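Local coordinates for insecticidal crystal protein Cry7Cal (PDB 5ZI1), which is an insecticidal toxin active against the locust Locusta migratoria manilensis and, like others of its family, probably binds a receptor, at residues I37-F40 / T41-R45. Sequence-based numbering, arbitrary orientation.
Sequences IGLF and TEVLR
Thr-41 turns its hydroxyl back to the carbonyls of Ile-37 and Gly-38, one turn earlier in the amphipathic alpha-helix 33-47, in the N-terminal helical-bundle domain of this delta endotoxin. A chi1 of 59° sets OG1 over the backbone, between the N and C branches of its own CA, 2.9 Å from Gly-38 O and 3.2 Å from Ile-37 O. One hydroxyl proton cannot fully serve both carbonyls. Either carbonyl of its own helix can take the hydroxyl proton of the partly exposed Thr-41. Both oxygens also accept i to i+4 backbone bonds: Thr-41 N reaches Ile-37 O almost straight, at 178°, and Glu-42 N reaches Gly-38 O.

On the buried side, Leu-39 and Val-43 pack obliquely, Leu-39 CD1 coming 3.7 Å from Val-43 CG2. The Leu-39 side chain swings CG opposite its backbone N (chi1 179°), which brings this methyl forward to its neighbour. Next to this pair, Phe-40 CB and Leu-44 CD1 touch loosely at 4.4 Å.

Neighbouring helices cover this apolar face: Phe-24 of helix 13-26 touches both Leu-39 and Val-43, Leu-90 of helix 73-101 touches both Phe-40 and Leu-44, and the Phe-40 ring meets that of Phe-153. Beneath the side chains the i to i+4 backbone bonds continue, Leu-44 N donating to Phe-40 O at 2.8 Å.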
ATOM      1  N   ILE A  37      11.930  -8.765  21.055  1.00 61.29           N
ATOM      2  CA  ILE A  37      13.321  -8.334  21.128  1.00 63.59           C
ATOM      3  C   ILE A  37      13.976  -8.415  19.757  1.00 61.44           C
ATOM      4  O   ILE A  37      14.721  -7.514  19.354  1.00 61.14           O
ATOM      5  CB  ILE A  37      14.088  -9.163  22.175  1.00 66.88           C
ATOM      6  CG1 ILE A  37      13.681  -8.744  23.595  1.00 66.76           C
ATOM      7  CG2 ILE A  37      15.599  -9.013  21.978  1.00 64.16           C
ATOM      8  CD1 ILE A  37      14.166  -9.694  24.677  1.00 66.07           C
ATOM      9  N   GLY A  38      13.691  -9.479  19.009  1.00 62.34           N
ATOM     10  CA  GLY A  38      14.236  -9.595  17.669  1.00 57.96           C
ATOM     11  C   GLY A  38      13.700  -8.537  16.729  1.00 62.30           C
ATOM     12  O   GLY A  38      14.435  -8.015  15.882  1.00 60.86           O
ATOM     13  N   LEU A  39      12.414  -8.201  16.861  1.00 62.88           N
ATOM     14  CA  LEU A  39      11.852  -7.130  16.045  1.00 60.09           C
ATOM     15  C   LEU A  39      12.526  -5.795  16.353  1.00 60.89           C
ATOM     16  O   LEU A  39      12.892  -5.047  15.439  1.00 59.90           O
ATOM     17  CB  LEU A  39      10.342  -7.031  16.256  1.00 63.15           C
ATOM     18  CG  LEU A  39       9.722  -5.900  15.434  1.00 65.40           C
ATOM     19  CD1 LEU A  39       9.989  -6.151  13.972  1.00 66.58           C
ATOM     20  CD2 LEU A  39       8.239  -5.751  15.670  1.00 60.74           C
ATOM     21  N   PHE A  40      12.708  -5.483  17.636  1.00 58.23           N
ATOM     22  CA  PHE A  40      13.352  -4.229  18.004  1.00 56.14           C
ATOM     23  C   PHE A  40      14.761  -4.145  17.422  1.00 60.13           C
ATOM     24  O   PHE A  40      15.100  -3.184  16.725  1.00 58.44           O
ATOM     25  CB  PHE A  40      13.388  -4.081  19.520  1.00 54.54           C
ATOM     26  CG  PHE A  40      12.188  -3.366  20.108  1.00 60.16           C
ATOM     27  CD1 PHE A  40      12.003  -2.005  19.905  1.00 53.58           C
ATOM     28  CD2 PHE A  40      11.270  -4.056  20.902  1.00 60.72           C
ATOM     29  CE1 PHE A  40      10.908  -1.351  20.458  1.00 59.47           C
ATOM     30  CE2 PHE A  40      10.176  -3.417  21.468  1.00 57.67           C
ATOM     31  CZ  PHE A  40       9.989  -2.062  21.252  1.00 57.64           C
ATOM     32  N   THR A  41      15.601  -5.152  17.695  1.00 60.99           N
ATOM     33  CA  THR A  41      16.970  -5.141  17.179  1.00 63.47           C
ATOM     34  C   THR A  41      16.993  -5.062  15.658  1.00 60.67           C
ATOM     35  O   THR A  41      17.777  -4.303  15.079  1.00 62.63           O
ATOM     36  CB  THR A  41      17.727  -6.382  17.641  1.00 62.91           C
ATOM     37  OG1 THR A  41      17.040  -7.545  17.164  1.00 68.20           O
ATOM     38  CG2 THR A  41      17.825  -6.423  19.165  1.00 60.02           C
ATOM     39  N   GLU A  42      16.128  -5.831  14.999  1.00 60.65           N
ATOM     40  CA  GLU A  42      15.963  -5.721  13.552  1.00 62.91           C
ATOM     41  C   GLU A  42      15.619  -4.293  13.144  1.00 60.69           C
ATOM     42  O   GLU A  42      16.222  -3.731  12.218  1.00 58.29           O
ATOM     43  CB  GLU A  42      14.859  -6.682  13.111  1.00 65.01           C
ATOM     44  CG  GLU A  42      14.987  -7.295  11.738  1.00 70.02           C
ATOM     45  CD  GLU A  42      14.125  -8.557  11.591  1.00 73.04           C
ATOM     46  OE1 GLU A  42      13.385  -8.918  12.542  1.00 74.13           O
ATOM     47  OE2 GLU A  42      14.195  -9.200  10.525  1.00 82.04           O
ATOM     48  N   VAL A  43      14.646  -3.690  13.837  1.00 56.54           N
ATOM     49  CA  VAL A  43      14.104  -2.394  13.443  1.00 53.50           C
ATOM     50  C   VAL A  43      15.110  -1.284  13.705  1.00 52.87           C
ATOM     51  O   VAL A  43      15.212  -0.324  12.928  1.00 52.41           O
ATOM     52  CB  VAL A  43      12.766  -2.137  14.168  1.00 58.93           C
ATOM     53  CG1 VAL A  43      12.453  -0.649  14.258  1.00 52.72           C
ATOM     54  CG2 VAL A  43      11.640  -2.850  13.445  1.00 60.72           C
ATOM     55  N   LEU A  44      15.878  -1.385  14.785  1.00 48.76           N
ATOM     56  CA  LEU A  44      16.861  -0.340  14.998  1.00 52.01           C
ATOM     57  C   LEU A  44      17.965  -0.392  13.954  1.00 53.98           C
ATOM     58  O   LEU A  44      18.450   0.660  13.527  1.00 58.27           O
ATOM     59  CB  LEU A  44      17.445  -0.396  16.406  1.00 59.42           C
ATOM     60  CG  LEU A  44      16.462  -0.266  17.569  1.00 60.88           C
ATOM     61  CD1 LEU A  44      16.675  -1.387  18.540  1.00 61.14           C
ATOM     62  CD2 LEU A  44      16.638   1.066  18.253  1.00 58.44           C
ATOM     63  N   ARG A  45      18.355  -1.584  13.497  1.00 56.54           N
ATOM     64  CA  ARG A  45      19.366  -1.640  12.445  1.00 56.49           C
ATOM     65  C   ARG A  45      18.838  -1.052  11.147  1.00 54.25           C
ATOM     66  O   ARG A  45      19.569  -0.357  10.436  1.00 55.25           O
ATOM     67  CB  ARG A  45      19.851  -3.073  12.244  1.00 61.56           C
ATOM     68  CG  ARG A  45      20.867  -3.473  13.295  1.00 65.30           C
ATOM     69  CD  ARG A  45      20.974  -4.966  13.460  1.00 70.23           C
ATOM     70  NE  ARG A  45      21.760  -5.318  14.644  1.00 81.00           N
ATOM     71  CZ  ARG A  45      21.977  -6.565  15.055  1.00 82.66           C
ATOM     72  NH1 ARG A  45      21.467  -7.587  14.374  1.00 77.14           N
ATOM     73  NH2 ARG A  45      22.702  -6.795  16.147  1.00 82.70           N
TER